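Local coordinates for histidine triad (HIT) protein (Sinorhizobium meliloti, PDB 3NRD), which probably binds nucleotides and may hydrolyse nucleotidyl substrates, as histidine triad proteins do, this chain being the C-terminal, HIT-domain part of a longer protein, at the interface of chains A and B. Sequence-based numbering; all coordinates share one arbitrary frame. Chains: chain A/B, histidine triad (HIT) protein.

Contact 1: the interface of chains A and B. Residues chain A 65, 68-69, 82; chain B 49-50, 57.
A:Asn65 and B:Gln57 join their side-chain amides across the two-fold symmetric interface between two copies of the HIT-domain chain, where helix 54-75 and strand 79-84 of one copy meet the 3-10 helix 49-51 and helix 54-75 of the other. The bond runs from the amide nitrogen ND2 of A:Asn65 to the amide oxygen OE1 of B:Gln57 at 2.8 Å. It is fairly straight, yet the donor comes from above the carbonyl plane of B:Gln57, and the two amide planes are turned 61° apart. The side chains slide past one another in opposite directions. The same ND2 of A:Asn65 is also linked through a water to the backbone oxygen O of B:Gln57, and the two links are likely to limit rotation of the amide.

B:Val49, on the 3-10 helix, crosses A:Asn65 at about a right angle. Its CG1 methyl also reaches CD1 of A:Ile82 at 3.6 Å, linking helix 54-75 of chain A to strand 79-84.

Next to it, B:Phe50 takes the crowded position: chi1 of 55° carries the ring toward the helix of chain A, and chi2 of 84° turns a face to it. The small side chains of A:Ala68 and A:Ala69 probably let the helix come close: the CB of A:Ala68 lies 3.8 Å from CD2 of B:Phe50, while the CA of A:Ala69 sits over the ring face, 4.0 Å from the centroid.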
loop_
_atom_site.group_PDB
_atom_site.type_symbol
_atom_site.label_atom_id
_atom_site.label_comp_id
_atom_site.label_asym_id
_atom_site.label_seq_id
_atom_site.Cartn_x
_atom_site.Cartn_y
_atom_site.Cartn_z
ATOM N N ASN A 65 -7.977 6.455 4.201
ATOM C CA ASN A 65 -8.675 5.619 5.135
ATOM C C ASN A 65 -10.169 5.893 5.099
ATOM O O ASN A 65 -10.959 4.946 5.205
ATOM C CB ASN A 65 -8.069 5.762 6.547
ATOM C CG ASN A 65 -6.633 5.180 6.627
ATOM O OD1 ASN A 65 -6.171 4.554 5.678
ATOM N ND2 ASN A 65 -5.931 5.425 7.728
ATOM N N ALA A 68 -11.142 4.166 1.921
ATOM C CA ALA A 68 -11.105 2.707 2.108
ATOM C C ALA A 68 -12.381 2.237 2.837
ATOM O O ALA A 68 -13.020 1.293 2.408
ATOM C CB ALA A 68 -9.864 2.293 2.875
ATOM N N ALA A 69 -12.724 2.919 3.929
ATOM C CA ALA A 69 -13.965 2.619 4.686
ATOM C C ALA A 69 -15.180 2.810 3.792
ATOM O O ALA A 69 -16.052 1.952 3.741
ATOM C CB ALA A 69 -14.055 3.490 5.949
ATOM N N ILE A 82 -4.619 -1.604 -0.026
ATOM C CA ILE A 82 -4.111 -0.255 -0.229
ATOM C C ILE A 82 -2.696 -0.375 -0.709
ATOM O O ILE A 82 -1.931 -1.155 -0.134
ATOM C CB ILE A 82 -4.129 0.547 1.070
ATOM C CG1 ILE A 82 -5.585 0.832 1.477
ATOM C CG2 ILE A 82 -3.351 1.843 0.888
ATOM C CD1 ILE A 82 -5.745 1.279 2.884
ATOM N N VAL B 49 -6.707 -1.003 7.973
ATOM C CA VAL B 49 -6.030 0.185 8.462
ATOM C C VAL B 49 -7.017 1.100 9.242
ATOM O O VAL B 49 -6.713 1.611 10.311
ATOM C CB VAL B 49 -5.303 0.898 7.276
ATOM C CG1 VAL B 49 -6.293 1.719 6.426
ATOM C CG2 VAL B 49 -4.144 1.731 7.781
ATOM N N PHE B 50 -8.230 1.249 8.730
ATOM C CA PHE B 50 -9.247 2.128 9.326
ATOM C C PHE B 50 -9.945 1.570 10.572
ATOM O O PHE B 50 -10.796 2.233 11.136
ATOM C CB PHE B 50 -10.305 2.555 8.280
ATOM C CG PHE B 50 -10.980 1.416 7.579
ATOM C CD1 PHE B 50 -12.065 0.784 8.143
ATOM C CD2 PHE B 50 -10.509 0.973 6.334
ATOM C CE1 PHE B 50 -12.698 -0.259 7.489
ATOM C CE2 PHE B 50 -11.142 -0.081 5.666
ATOM C CZ PHE B 50 -12.234 -0.688 6.257
ATOM N N GLN B 57 -3.636 5.276 13.253
ATOM C CA GLN B 57 -3.560 5.411 11.813
ATOM C C GLN B 57 -2.442 6.389 11.461
ATOM O O GLN B 57 -1.610 6.078 10.582
ATOM C CB GLN B 57 -4.886 5.881 11.222
ATOM C CG GLN B 57 -6.025 4.848 11.304
ATOM C CD GLN B 57 -7.395 5.424 10.920
ATOM O OE1 GLN B 57 -7.517 6.184 9.959
ATOM N NE2 GLN B 57 -8.427 5.057 11.674
HETATM O O HOH W 1 -2.886 4.660 8.507
#

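Contact 2: the interface of chains A and B. Residues chain A 47-48, 85-87, 90; chain B 72, 78-79.
B:Lys79, the first residue of strand 79-84, enters a loop of chain A, residues 85-90, that leads toward strand 94-99 and the active-site motif of the histidine triad family. Salt bridges dominate. The amine NZ of B:Lys79 meets the carboxylate oxygen OE1 of A:Glu48 at 2.6 Å, coming from above the carboxylate plane, while NZ of B:Lys72 takes the anti lone pair of the other oxygen, OE2 of A:Glu48, at 3.1 Å. A:Glu48 is thus held between two lysines. Farther out, NH2 of A:Arg90 reaches OE2 of B:Glu78 at 2.7 Å; the two side chains cross at about a right angle, with guanidinium and carboxylate planes 64° apart.

Hydrogen bonds to the backbone complete the grip on the lysine: NZ of B:Lys79 donates to the carbonyl O of A:Leu85 at 2.8 Å, and a water connects it to O of A:Lys47. Bends at chi2 (69°) and chi4 (55°) bring the amine back to these oxygens. With an alanine in place of B:Lys79, OE1 of A:Glu48 and the carbonyl of A:Leu85 would probably lose their shared donor.

Apolar contacts run along the lysine's stem. CD of B:Lys79 lies 3.7 Å from CE of A:Lys47, whose modelled side chain is incomplete, and 3.9 Å from CD of A:Arg90. Over the guanidinium face of A:Arg90 sits CB of B:Lys79.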
loop_
_atom_site.group_PDB
_atom_site.type_symbol
_atom_site.label_atom_id
_atom_site.label_comp_id
_atom_site.label_asym_id
_atom_site.label_seq_id
_atom_site.Cartn_x
_atom_site.Cartn_y
_atom_site.Cartn_z
ATOM N N LYS A 47 7.110 11.444 -5.506
ATOM C CA LYS A 47 7.206 10.030 -5.916
ATOM C C LYS A 47 7.026 9.070 -4.738
ATOM O O LYS A 47 6.285 8.090 -4.853
ATOM C CB LYS A 47 8.504 9.767 -6.719
ATOM C CG LYS A 47 9.674 9.152 -5.986
ATOM C CD LYS A 47 10.932 9.048 -6.870
ATOM C CE LYS A 47 11.128 7.647 -7.419
ATOM N N GLU A 48 7.646 9.355 -3.596
ATOM C CA GLU A 48 7.475 8.526 -2.418
ATOM C C GLU A 48 6.570 9.229 -1.443
ATOM O O GLU A 48 6.629 10.460 -1.326
ATOM C CB GLU A 48 8.815 8.222 -1.731
ATOM C CG GLU A 48 9.942 7.635 -2.601
ATOM C CD GLU A 48 9.697 6.193 -3.096
ATOM O OE1 GLU A 48 8.610 5.654 -2.872
ATOM O OE2 GLU A 48 10.605 5.620 -3.742
ATOM N N LEU A 85 2.830 2.059 -5.117
ATOM C CA LEU A 85 3.849 1.294 -5.804
ATOM C C LEU A 85 4.678 2.263 -6.637
ATOM O O LEU A 85 5.727 2.697 -6.193
ATOM C CB LEU A 85 3.221 0.134 -6.622
ATOM C CG LEU A 85 2.184 -0.741 -5.867
ATOM C CD1 LEU A 85 1.609 -1.857 -6.763
ATOM C CD2 LEU A 85 2.778 -1.328 -4.628
ATOM N N GLY A 86 4.179 2.647 -7.815
ATOM C CA GLY A 86 4.828 3.620 -8.629
ATOM C C GLY A 86 6.064 3.174 -9.351
ATOM O O GLY A 86 6.933 4.002 -9.624
ATOM N N ASN A 87 6.148 1.896 -9.689
ATOM C CA ASN A 87 7.248 1.427 -10.513
ATOM C C ASN A 87 6.974 1.903 -11.952
ATOM O O ASN A 87 7.902 2.247 -12.648
ATOM C CB ASN A 87 7.444 -0.102 -10.444
ATOM C CG ASN A 87 7.675 -0.621 -9.003
ATOM O OD1 ASN A 87 8.199 0.100 -8.147
ATOM N ND2 ASN A 87 7.260 -1.867 -8.735
ATOM N N ARG A 90 5.501 7.249 -11.838
ATOM C CA ARG A 90 6.230 7.739 -10.647
ATOM C C ARG A 90 5.506 8.761 -9.796
ATOM O O ARG A 90 5.766 8.831 -8.612
ATOM C CB ARG A 90 7.590 8.342 -11.036
ATOM C CG ARG A 90 8.605 7.298 -11.372
ATOM C CD ARG A 90 9.005 6.485 -10.138
ATOM N NE ARG A 90 9.524 5.182 -10.540
ATOM C CZ ARG A 90 10.812 4.865 -10.628
ATOM N NH1 ARG A 90 11.794 5.721 -10.295
ATOM N NH2 ARG A 90 11.117 3.647 -11.044
ATOM N N LYS B 72 15.060 2.792 1.682
ATOM C CA LYS B 72 15.655 3.357 0.442
ATOM C C LYS B 72 17.147 3.682 0.617
ATOM O O LYS B 72 17.973 3.333 -0.243
ATOM C CB LYS B 72 14.881 4.605 -0.060
ATOM C CG LYS B 72 15.261 5.103 -1.485
ATOM C CD LYS B 72 14.196 6.107 -2.050
ATOM C CE LYS B 72 14.555 6.708 -3.432
ATOM N NZ LYS B 72 13.321 6.942 -4.304
ATOM N N GLU B 78 15.617 2.232 -6.200
ATOM C CA GLU B 78 15.044 3.174 -7.163
ATOM C C GLU B 78 13.649 3.612 -6.700
ATOM O O GLU B 78 13.227 4.761 -6.876
ATOM C CB GLU B 78 14.960 2.500 -8.534
ATOM C CG GLU B 78 14.373 3.340 -9.632
ATOM C CD GLU B 78 14.356 2.667 -11.005
ATOM O OE1 GLU B 78 14.964 1.578 -11.159
ATOM O OE2 GLU B 78 13.694 3.254 -11.908
ATOM N N LYS B 79 12.920 2.670 -6.122
ATOM C CA LYS B 79 11.560 2.925 -5.695
ATOM C C LYS B 79 11.192 2.046 -4.531
ATOM O O LYS B 79 11.604 0.884 -4.452
ATOM C CB LYS B 79 10.585 2.688 -6.868
ATOM C CG LYS B 79 9.142 3.189 -6.677
ATOM C CD LYS B 79 9.030 4.727 -6.644
ATOM C CE LYS B 79 7.634 5.250 -6.192
ATOM N NZ LYS B 79 7.201 4.730 -4.882
HETATM O O HOH W 2 4.852 5.735 -4.103
#

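Contact 3: the interface of chains A and B. Residues chain A 79-80; chain B 47-48, 84-86, 90.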
loop_
_atom_site.group_PDB
_atom_site.type_symbol
_atom_site.label_atom_id
_atom_site.label_comp_id
_atom_site.label_asym_id
_atom_site.label_seq_id
_atom_site.Cartn_x
_atom_site.Cartn_y
_atom_site.Cartn_z
ATOM N N LYS A 79 -12.406 -7.341 2.097
ATOM C CA LYS A 79 -11.104 -6.782 2.420
ATOM C C LYS A 79 -10.714 -5.673 1.457
ATOM O O LYS A 79 -10.913 -5.794 0.236
ATOM C CB LYS A 79 -10.043 -7.882 2.389
ATOM C CG LYS A 79 -8.678 -7.512 2.966
ATOM C CD LYS A 79 -8.709 -7.354 4.489
ATOM C CE LYS A 79 -7.349 -6.902 5.025
ATOM N NZ LYS A 79 -6.998 -5.536 4.605
ATOM N N ILE A 80 -10.171 -4.596 2.001
ATOM C CA ILE A 80 -9.548 -3.559 1.208
ATOM C C ILE A 80 -8.042 -3.825 1.086
ATOM O O ILE A 80 -7.415 -4.271 2.056
ATOM C CB ILE A 80 -9.768 -2.159 1.829
ATOM C CG1 ILE A 80 -11.268 -1.800 1.882
ATOM C CG2 ILE A 80 -9.038 -1.061 1.042
ATOM C CD1 ILE A 80 -11.932 -1.633 0.502
ATOM N N LYS B 47 -7.660 -5.742 11.345
ATOM C CA LYS B 47 -7.578 -6.264 9.979
ATOM C C LYS B 47 -7.371 -5.122 8.963
ATOM O O LYS B 47 -6.443 -5.155 8.156
ATOM C CB LYS B 47 -8.846 -7.052 9.704
ATOM C CG LYS B 47 -8.953 -7.720 8.335
ATOM C CD LYS B 47 -10.307 -8.451 8.188
ATOM C CE LYS B 47 -11.216 -7.864 7.134
ATOM N NZ LYS B 47 -12.287 -8.849 6.872
ATOM N N GLU B 48 -8.186 -4.084 9.057
ATOM C CA GLU B 48 -8.104 -2.955 8.116
ATOM C C GLU B 48 -7.407 -1.796 8.774
ATOM O O GLU B 48 -7.562 -1.577 9.988
ATOM C CB GLU B 48 -9.496 -2.512 7.695
ATOM C CG GLU B 48 -10.379 -3.592 7.111
ATOM C CD GLU B 48 -10.063 -3.969 5.657
ATOM O OE1 GLU B 48 -8.967 -3.674 5.101
ATOM O OE2 GLU B 48 -10.955 -4.607 5.075
ATOM N N ALA B 84 -0.647 -2.531 2.005
ATOM C CA ALA B 84 -1.418 -3.184 3.082
ATOM C C ALA B 84 -2.501 -3.979 2.425
ATOM O O ALA B 84 -3.504 -3.404 1.998
ATOM C CB ALA B 84 -2.004 -2.157 4.033
ATOM N N LEU B 85 -2.284 -5.295 2.298
ATOM C CA LEU B 85 -3.144 -6.133 1.480
ATOM C C LEU B 85 -3.990 -6.990 2.431
ATOM O O LEU B 85 -5.172 -6.677 2.678
ATOM C CB LEU B 85 -2.314 -6.941 0.443
ATOM C CG LEU B 85 -1.263 -6.208 -0.405
ATOM C CD1 LEU B 85 -0.630 -7.207 -1.338
ATOM C CD2 LEU B 85 -1.843 -5.016 -1.196
ATOM N N GLY B 86 -3.399 -8.047 2.995
ATOM C CA GLY B 86 -4.059 -8.827 4.011
ATOM C C GLY B 86 -5.137 -9.774 3.525
ATOM O O GLY B 86 -6.066 -10.050 4.258
ATOM N N ARG B 90 -4.834 -11.991 7.660
ATOM C CA ARG B 90 -5.804 -10.921 7.939
ATOM C C ARG B 90 -5.267 -9.885 8.920
ATOM O O ARG B 90 -5.615 -8.734 8.841
ATOM C CB ARG B 90 -7.127 -11.483 8.500
ATOM C CG ARG B 90 -8.106 -11.893 7.426
ATOM C CD ARG B 90 -8.145 -10.859 6.346
ATOM N NE ARG B 90 -8.272 -11.529 5.063
ATOM C CZ ARG B 90 -9.429 -11.744 4.471
ATOM N NH1 ARG B 90 -10.565 -11.289 4.997
ATOM N NH2 ARG B 90 -9.443 -12.413 3.352
HETATM O O HOH W 3 -5.685 -2.326 3.109
#
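Strand 79-84 of chain A presents its first two residues, A:Lys79 and A:Ile80, to B:Glu48 and to the turn that follows the same strand in chain B. The backbone N of A:Ile80 donates to OE2 of B:Glu48 at 3.2 Å, using the syn lone pair, so the carboxylate accepts a backbone N-H at the start of the strand. Its other oxygen, OE1 of B:Glu48, takes NZ of A:Lys79 at 2.8 Å in a salt bridge made from above the carboxylate plane.

The same amine of A:Lys79 donates to O of B:Leu85 at 2.9 Å and, in the carbonyl plane, to O of its own neighbour A:Ile80, also at 2.9 Å. These acceptors hold the amine, which reaches them because the chain folds back at chi2 (71°) and chi4 (67°). Along the stem, CD of A:Lys79 packs on CE of B:Lys47 at 3.7 Å, the two lysines sliding past each other in opposite directions; NZ of A:Lys79 and NZ of B:Lys47 stay 6.6 Å apart.

A water spans the boundary, 2.8 Å from O of A:Ile80 and 2.7 Å from O of B:Ala84. Together these bonds help hold the two chains of the assembly together, tying the beginning of strand 79-84 in chain A to the end of that strand in chain B.

Contact 4: the interface of chains A and B. Residues chain A 68-69, 72, 78, 80; chain B 47-48, 50.
The ring of B:Phe50 forms the apolar centre, enclosed on both faces and at its rim. A:Ala69 of helix 54-75 takes one face, with A:Ala68 beside the rim; on the other, CB of B:Glu48 from the same chain as the ring stands 3.5 Å above the ring plane, offset toward the rim. At the edge, in the plane of the ring, CD of A:Lys72 touches CZ of B:Phe50 at 3.7 Å.

A:Lys72 carries the contact outward. Its chain is extended beyond CG, which lies opposite the backbone N (chi1 -166°), and this sets CD at the ring edge and carries the amine on to the carboxylate. NZ of A:Lys72 bridges to OE2 of B:Glu48 at 2.7 Å through the anti lone pair, leaving the syn side of that oxygen to the backbone N of A:Ile80. Replacing B:Glu48 with an alanine would probably leave the amine of A:Lys72 without its counter-charge and free to swing away from the ring edge.

At the rim, NZ of B:Lys47 donates to the backbone O of A:Glu78 at 2.9 Å, nearly along the C=O axis. NZ of A:Lys72 also bonds weakly to this oxygen, which may ease the proximity of the two amines. The site anchors the 3-10 helix 49-51 of one copy against the long helix of the other, and so fastens the two chains of the assembly together.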
loop_
_atom_site.group_PDB
_atom_site.type_symbol
_atom_site.label_atom_id
_atom_site.label_comp_id
_atom_site.label_asym_id
_atom_site.label_seq_id
_atom_site.Cartn_x
_atom_site.Cartn_y
_atom_site.Cartn_z
ATOM N N ALA A 68 -11.142 4.166 1.921
ATOM C CA ALA A 68 -11.105 2.707 2.108
ATOM C C ALA A 68 -12.381 2.237 2.837
ATOM O O ALA A 68 -13.020 1.293 2.408
ATOM C CB ALA A 68 -9.864 2.293 2.875
ATOM N N ALA A 69 -12.724 2.919 3.929
ATOM C CA ALA A 69 -13.965 2.619 4.686
ATOM C C ALA A 69 -15.180 2.810 3.792
ATOM O O ALA A 69 -16.052 1.952 3.741
ATOM C CB ALA A 69 -14.055 3.490 5.949
ATOM N N LYS A 72 -15.359 0.070 1.086
ATOM C CA LYS A 72 -15.784 -1.187 1.671
ATOM C C LYS A 72 -17.273 -1.176 1.922
ATOM O O LYS A 72 -17.961 -2.157 1.633
ATOM C CB LYS A 72 -15.035 -1.505 2.967
ATOM C CG LYS A 72 -15.212 -2.970 3.438
ATOM C CD LYS A 72 -14.353 -3.288 4.705
ATOM C CE LYS A 72 -14.519 -4.741 5.256
ATOM N NZ LYS A 72 -13.322 -5.207 6.118
ATOM N N GLU A 78 -15.071 -7.948 1.347
ATOM C CA GLU A 78 -14.458 -8.615 2.519
ATOM C C GLU A 78 -13.183 -7.920 3.020
ATOM O O GLU A 78 -12.910 -7.918 4.220
ATOM C CB GLU A 78 -14.148 -10.065 2.178
ATOM C CG GLU A 78 -15.407 -10.874 1.996
ATOM C CD GLU A 78 -15.224 -12.165 1.221
ATOM O OE1 GLU A 78 -14.072 -12.643 1.033
ATOM O OE2 GLU A 78 -16.279 -12.690 0.797
ATOM N N ILE A 80 -10.171 -4.596 2.001
ATOM C CA ILE A 80 -9.548 -3.559 1.208
ATOM C C ILE A 80 -8.042 -3.825 1.086
ATOM O O ILE A 80 -7.415 -4.271 2.056
ATOM C CB ILE A 80 -9.768 -2.159 1.829
ATOM C CG1 ILE A 80 -11.268 -1.800 1.882
ATOM C CG2 ILE A 80 -9.038 -1.061 1.042
ATOM C CD1 ILE A 80 -11.932 -1.633 0.502
ATOM N N LYS B 47 -7.660 -5.742 11.345
ATOM C CA LYS B 47 -7.578 -6.264 9.979
ATOM C C LYS B 47 -7.371 -5.122 8.963
ATOM O O LYS B 47 -6.443 -5.155 8.156
ATOM C CB LYS B 47 -8.846 -7.052 9.704
ATOM C CG LYS B 47 -8.953 -7.720 8.335
ATOM C CD LYS B 47 -10.307 -8.451 8.188
ATOM C CE LYS B 47 -11.216 -7.864 7.134
ATOM N NZ LYS B 47 -12.287 -8.849 6.872
ATOM N N GLU B 48 -8.186 -4.084 9.057
ATOM C CA GLU B 48 -8.104 -2.955 8.116
ATOM C C GLU B 48 -7.407 -1.796 8.774
ATOM O O GLU B 48 -7.562 -1.577 9.988
ATOM C CB GLU B 48 -9.496 -2.512 7.695
ATOM C CG GLU B 48 -10.379 -3.592 7.111
ATOM C CD GLU B 48 -10.063 -3.969 5.657
ATOM O OE1 GLU B 48 -8.967 -3.674 5.101
ATOM O OE2 GLU B 48 -10.955 -4.607 5.075
ATOM N N PHE B 50 -8.230 1.249 8.730
ATOM C CA PHE B 50 -9.247 2.128 9.326
ATOM C C PHE B 50 -9.945 1.570 10.572
ATOM O O PHE B 50 -10.796 2.233 11.136
ATOM C CB PHE B 50 -10.305 2.555 8.280
ATOM C CG PHE B 50 -10.980 1.416 7.579
ATOM C CD1 PHE B 50 -12.065 0.784 8.143
ATOM C CD2 PHE B 50 -10.509 0.973 6.334
ATOM C CE1 PHE B 50 -12.698 -0.259 7.489
ATOM C CE2 PHE B 50 -11.142 -0.081 5.666
ATOM C CZ PHE B 50 -12.234 -0.688 6.257
#

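Contacts 1, 3 and 4 form one continuous patch: the C-alpha centres of contacts 1 and 4 lie about 6 Å apart, as do those of 3 and 4, and contacts 1 and 3 about 9 Å. Contacts 1 and 4 share A:Ala68, A:Ala69 and B:Phe50; contacts 3 and 4 share A:Ile80, B:Lys47 and B:Glu48. Contact 2, its C-alpha centre about 22 Å from that of contact 3 and 24 Å from that of contact 4, is the two-fold counterpart of parts of both, though outer side chains differ. Helix 54-75 and strand 79-84 thus serve twice, consistent with the homodimer common among histidine triad proteins.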